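Side-chain contacts in CarG (Serratia, PDB 4O7J), which probably contributes to intrinsic carbapenem resistance and is a structural homologue of lysozyme inhibitors: residues M54-T57 / N58-E61; R68-A71 / S72-F75; R138-S142 / A143-Y147. All coordinates share one frame; numbering follows the deposited sequence.

Interaction 1. Residues M54-T57 / N58-E61; sequences MPVT and NSSE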
# COMPACT_ATOMS: atom_id res chain seq x y z
N MET A 54 -3.36 -0.94 7.28
CA MET A 54 -2.80 -0.11 8.27
C MET A 54 -2.00 1.07 7.66
O MET A 54 -1.23 0.88 6.74
CB MET A 54 -1.86 -0.92 9.21
CG MET A 54 -2.57 -2.00 9.97
SD MET A 54 -1.41 -2.87 11.05
CE MET A 54 -1.13 -1.60 12.29
N PRO A 55 -2.23 2.31 8.17
CA PRO A 55 -1.39 3.45 7.80
C PRO A 55 0.05 3.37 8.30
O PRO A 55 0.37 2.60 9.27
CB PRO A 55 -2.15 4.67 8.42
CG PRO A 55 -2.83 4.11 9.61
CD PRO A 55 -3.19 2.66 9.24
N VAL A 56 0.90 4.10 7.62
CA VAL A 56 2.26 4.34 8.08
C VAL A 56 2.09 5.46 9.14
O VAL A 56 1.43 6.48 8.87
CB VAL A 56 3.19 4.78 6.95
CG1 VAL A 56 4.55 5.22 7.51
CG2 VAL A 56 3.38 3.62 5.95
N THR A 57 2.72 5.31 10.30
CA THR A 57 2.54 6.26 11.39
C THR A 57 3.13 7.61 11.04
O THR A 57 4.21 7.68 10.48
CB THR A 57 3.21 5.72 12.66
OG1 THR A 57 2.83 4.36 12.75
CG2 THR A 57 2.73 6.43 13.89
N ASN A 58 2.36 8.65 11.35
CA ASN A 58 2.74 10.04 11.12
C ASN A 58 3.03 10.32 9.63
O ASN A 58 4.03 10.95 9.30
CB ASN A 58 3.96 10.42 12.02
CG ASN A 58 3.71 10.15 13.53
OD1 ASN A 58 2.61 10.37 14.05
ND2 ASN A 58 4.75 9.71 14.24
N SER A 59 2.20 9.75 8.75
CA SER A 59 2.43 9.75 7.29
C SER A 59 1.11 9.56 6.54
O SER A 59 0.15 9.02 7.07
CB SER A 59 3.40 8.62 6.89
OG SER A 59 3.48 8.42 5.47
N SER A 60 1.08 9.95 5.27
CA SER A 60 -0.08 9.73 4.44
C SER A 60 0.00 8.41 3.66
O SER A 60 -0.94 8.02 2.96
CB SER A 60 -0.21 10.89 3.46
OG SER A 60 -1.41 10.71 2.72
N GLU A 61 1.13 7.76 3.79
CA GLU A 61 1.41 6.50 3.08
C GLU A 61 0.84 5.26 3.79
O GLU A 61 0.53 5.30 4.98
CB GLU A 61 2.90 6.29 3.00
CG GLU A 61 3.68 7.22 2.06
CD GLU A 61 3.85 6.62 0.64
OE1 GLU A 61 3.72 5.35 0.44
OE2 GLU A 61 4.16 7.41 -0.29
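V56 folds back over S59 and E61 where the chain makes a type II beta turn from V56 to S59, overlapped at S59 by an ST turn. V56 CB sits 3.4 Å from E61 O. One branch, CG1, lies anti to the backbone N (chi1 172°), and this sends it along S59, where it packs at 3.6 Å from S59 CB. The other branch, CG2, beside the backbone N, comes to 3.4 Å from E61 O, with E61 CB at 4.0 Å. The two methyls thus span the loop from S59 to E61 with apolar surface. V56 N donates to E61 O at 2.9 Å in a nearly straight bond (165°), so the loop is pinned by backbone as well as by side chain.

At the corner, T57 and N58 run side by side in the same direction, with T57 CG2 3.9 Å from N58 CG. N58 takes the third position of the turn with a positive phi of 59°, a left-handed conformation that asparagine adopts more readily than most residues. T57 OG1 hydrogen-bonds to W128 O of strand 126-135, while the V56 and T57 side chains rest on W64. The loop also meets the second subunit: S60 OG makes a weak hydrogen bond to E61 OE2 of that chain, and P55 packs on its F29.

The ST turn closes within the loop itself, where E61 N donates to S59 OG at 3.0 Å.

Interaction 2. Residues R68-A71 / S72-F75; sequences RLSA and SADF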
# COMPACT_ATOMS: atom_id res chain seq x y z
N ARG A 68 17.19 4.96 0.58
CA ARG A 68 18.61 5.24 0.38
C ARG A 68 18.92 6.70 0.09
O ARG A 68 18.09 7.43 -0.34
CB ARG A 68 19.18 4.38 -0.72
CG ARG A 68 18.93 2.93 -0.51
CD ARG A 68 19.50 2.09 -1.60
NE ARG A 68 19.08 0.74 -1.38
CZ ARG A 68 19.86 -0.26 -1.09
NH1 ARG A 68 19.36 -1.46 -0.86
NH2 ARG A 68 21.14 -0.09 -1.05
N LEU A 69 20.15 7.07 0.34
CA LEU A 69 20.63 8.41 0.06
C LEU A 69 20.57 8.80 -1.42
O LEU A 69 20.29 9.92 -1.77
CB LEU A 69 22.06 8.53 0.55
CG LEU A 69 22.75 9.87 0.47
CD1 LEU A 69 21.89 10.99 1.03
CD2 LEU A 69 24.08 9.86 1.16
N SER A 70 20.83 7.84 -2.28
CA SER A 70 20.78 8.06 -3.72
C SER A 70 20.57 6.71 -4.36
O SER A 70 20.65 5.67 -3.69
CB SER A 70 22.11 8.68 -4.20
OG SER A 70 23.20 7.78 -4.00
N ALA A 71 20.34 6.76 -5.67
CA ALA A 71 20.07 5.59 -6.51
C ALA A 71 21.08 4.48 -6.30
O ALA A 71 20.72 3.31 -6.13
CB ALA A 71 20.06 6.01 -7.98
N SER A 72 22.35 4.83 -6.36
CA SER A 72 23.38 3.81 -6.36
C SER A 72 24.03 3.51 -5.02
O SER A 72 24.92 2.70 -4.98
CB SER A 72 24.45 4.16 -7.38
OG SER A 72 23.81 4.67 -8.54
N ALA A 73 23.61 4.19 -3.96
CA ALA A 73 24.17 3.91 -2.65
C ALA A 73 23.97 2.46 -2.21
O ALA A 73 22.93 1.90 -2.37
CB ALA A 73 23.63 4.89 -1.63
N ASP A 74 25.01 1.87 -1.67
CA ASP A 74 24.98 0.51 -1.17
C ASP A 74 24.81 0.49 0.37
O ASP A 74 25.37 -0.30 1.06
CB ASP A 74 26.21 -0.25 -1.69
CG ASP A 74 26.40 -0.08 -3.21
OD1 ASP A 74 25.41 -0.10 -3.95
OD2 ASP A 74 27.52 0.10 -3.69
N PHE A 75 23.99 1.39 0.86
CA PHE A 75 23.59 1.35 2.24
C PHE A 75 22.25 1.99 2.41
O PHE A 75 21.86 2.72 1.58
CB PHE A 75 24.64 2.03 3.10
CG PHE A 75 24.83 3.48 2.80
CD1 PHE A 75 25.74 3.90 1.86
CD2 PHE A 75 24.12 4.43 3.49
CE1 PHE A 75 25.92 5.23 1.62
CE2 PHE A 75 24.29 5.76 3.22
CZ PHE A 75 25.18 6.15 2.27
O HOH W 1 22.00 5.38 1.27
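Residues S70 to A73 form a type I beta turn whose closing bond, A73 N to S70 O, is weak at 3.3 Å, and the arms of the loop run on from it with R68 and L69 facing A73 to F75. R68 does most of the bridging. Its chain is extended from CG to NE, so it reaches across the loop past two backbone carbonyls: CG lies 3.6 Å from F75 O, and CD is close to A73 O. At the far end NH2 donates to A73 O at 3.0 Å, a bent bond (147°) with the oxygen 19° out of the guanidinium plane. D74 CA lies in that plane at the edge of the group.

L69 CD2 touches F75 CZ at 4.0 Å, a light apolar contact between side chains that cross at a slant. F75 CG sits between its backbone N and carbonyl carbon (chi1 63°), a rotamer that swings the ring back toward L69 although its CB bond leaves the loop. A water links the two backbones, accepting from L69 N at 2.7 Å and donating to F75 O at 2.7 Å; the same water stands over one face of the F75 ring, offset to its rim.

D74 takes its hydrogen bond from H35, and R68 also touches H35, which ties the loop to the one around residue 35. Across the two segments the backbone carbonyls of S70, A73 and F75 each receive a donor, while L69 on F75 is the apolar side-chain contact; the positive guanidinium would be expected to polarise the A73 carbonyl.

Interaction 3. Residues R138-S142 / A143-Y147; sequences RSYQS and ADEAY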
# COMPACT_ATOMS: atom_id res chain seq x y z
N ARG A 138 26.27 2.15 18.89
CA ARG A 138 27.34 2.23 17.97
C ARG A 138 26.85 3.04 16.77
O ARG A 138 25.64 3.15 16.53
CB ARG A 138 27.63 0.78 17.58
CG ARG A 138 28.84 0.58 16.75
CD ARG A 138 29.14 -0.92 16.61
NE ARG A 138 30.54 -1.07 16.25
CZ ARG A 138 31.55 -0.98 17.11
NH1 ARG A 138 31.34 -0.76 18.41
NH2 ARG A 138 32.80 -1.13 16.67
N SER A 139 27.80 3.66 16.09
CA SER A 139 27.54 4.35 14.84
C SER A 139 27.78 3.38 13.65
O SER A 139 28.60 2.45 13.74
CB SER A 139 28.42 5.58 14.77
OG SER A 139 29.77 5.16 14.65
N TYR A 140 26.98 3.54 12.59
CA TYR A 140 26.92 2.55 11.49
C TYR A 140 26.85 3.26 10.16
O TYR A 140 26.31 4.36 10.06
CB TYR A 140 25.65 1.67 11.60
CG TYR A 140 25.57 0.79 12.83
CD1 TYR A 140 26.31 -0.38 12.93
CD2 TYR A 140 24.80 1.15 13.90
CE1 TYR A 140 26.23 -1.23 14.05
CE2 TYR A 140 24.70 0.34 15.01
CZ TYR A 140 25.44 -0.83 15.09
OH TYR A 140 25.32 -1.59 16.21
N GLN A 141 27.31 2.59 9.13
CA GLN A 141 27.18 3.04 7.78
C GLN A 141 25.72 2.85 7.25
O GLN A 141 25.24 3.73 6.56
CB GLN A 141 28.12 2.28 6.87
CG GLN A 141 28.07 2.68 5.40
CD GLN A 141 28.49 4.10 5.19
OE1 GLN A 141 29.63 4.41 5.48
NE2 GLN A 141 27.58 4.99 4.66
N SER A 142 25.10 1.72 7.55
CA SER A 142 23.78 1.40 7.02
C SER A 142 22.85 1.17 8.18
O SER A 142 23.23 0.60 9.23
CB SER A 142 23.89 0.13 6.12
OG SER A 142 22.66 -0.09 5.42
N ALA A 143 21.64 1.74 8.08
CA ALA A 143 20.70 1.74 9.23
C ALA A 143 20.34 0.34 9.69
O ALA A 143 20.21 0.11 10.90
CB ALA A 143 19.42 2.52 8.88
N ASP A 144 20.26 -0.61 8.77
CA ASP A 144 19.90 -1.99 9.09
C ASP A 144 20.98 -2.67 9.98
O ASP A 144 20.66 -3.65 10.67
CB ASP A 144 19.71 -2.82 7.82
CG ASP A 144 20.89 -2.72 6.92
OD1 ASP A 144 21.17 -1.58 6.49
OD2 ASP A 144 21.56 -3.74 6.68
N GLU A 145 22.19 -2.14 9.98
CA GLU A 145 23.19 -2.71 10.86
C GLU A 145 22.83 -2.58 12.37
O GLU A 145 23.26 -3.39 13.14
CB GLU A 145 24.55 -2.14 10.57
CG GLU A 145 25.19 -2.49 9.24
CD GLU A 145 26.50 -1.71 9.15
OE1 GLU A 145 26.49 -0.65 8.56
OE2 GLU A 145 27.46 -2.10 9.85
N ALA A 146 22.07 -1.56 12.73
CA ALA A 146 21.70 -1.31 14.10
C ALA A 146 20.72 -2.37 14.64
O ALA A 146 20.51 -2.47 15.82
CB ALA A 146 21.10 0.07 14.27
N TYR A 147 20.12 -3.17 13.77
CA TYR A 147 19.14 -4.21 14.25
C TYR A 147 19.90 -5.28 15.05
O TYR A 147 19.31 -6.02 15.82
CB TYR A 147 18.40 -4.90 13.10
CG TYR A 147 17.37 -4.03 12.44
CD1 TYR A 147 16.36 -3.46 13.18
CD2 TYR A 147 17.39 -3.79 11.11
CE1 TYR A 147 15.47 -2.60 12.64
CE2 TYR A 147 16.47 -2.96 10.54
CZ TYR A 147 15.49 -2.37 11.32
OH TYR A 147 14.54 -1.60 10.70
O HOH W 2 29.07 0.25 9.77
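E145 OE1 accepts from S142 N at 2.9 Å, meeting the donor nearly along its own C-O axis. The bond resembles the glutamate half of a capping box, but the box is not completed: S142 OG does not bond to E145 N. The other oxygen, OE2, accepts a hydrogen bond from a water at 2.8 Å, and that water in turn accepts from Q141 N. The carboxylate therefore serves two successive backbone N-H groups, one directly and one through water, and its orientation is fixed at both oxygens. It gets there because E145 CG stands anti to the carbonyl carbon and the chain then runs extended (chi2 175°). In the reverse direction E145 N donates to S142 O at 3.0 Å from well above the carbonyl plane, the first in a run of i to i+3 bonds that A146 N to A143 O and Y147 N to D144 O continue through the 3-10 segment.

Y140 lies against this 3-10 segment with one ring face under the E145-A146 peptide link, E145 C and A146 N standing over the ring centre. At the ring, CD1 comes within 3.4 Å of E145 CB and CE2 within 3.7 Å of A146 CB, while the E145 carboxylate is turned steeply from the ring, 69° between planes. Y140 OH finds its partner in E149. S142 OG approaches D144 OD1 at a distance too short to be trusted, and accepts a hydrogen bond from L76 N.

Around the contact, Y140 and A146 pack on V107 of strand 107-116, D144 and Y147 touch D79 and R81 of strand 78-85, and Y147 OH is hydrogen-bonded to V92 O of strand 88-96, so the 3-10 segment lies against the four-stranded antiparallel sheet.

In the fold
All three are local contacts in loops. Interaction 1 lies at the surface, in the loop from strand 51-53 to strand 64-65 within the five-stranded sheet, and is the one that reaches the second subunit; interactions 2 and 3 are partly buried and meet no other chain of the assembly. Those two adjoin, with F75 packing against Q141 and S142, although their centres are about 15 Å apart. Interaction 1 stands opposite interaction 3 across the chain centre, about 24 Å between centres. Their chemistry differs: valine methyls over a backbone-pinned turn, an arginine and a water across a loop, and a carboxylate with a tyrosine face at a 3-10 start.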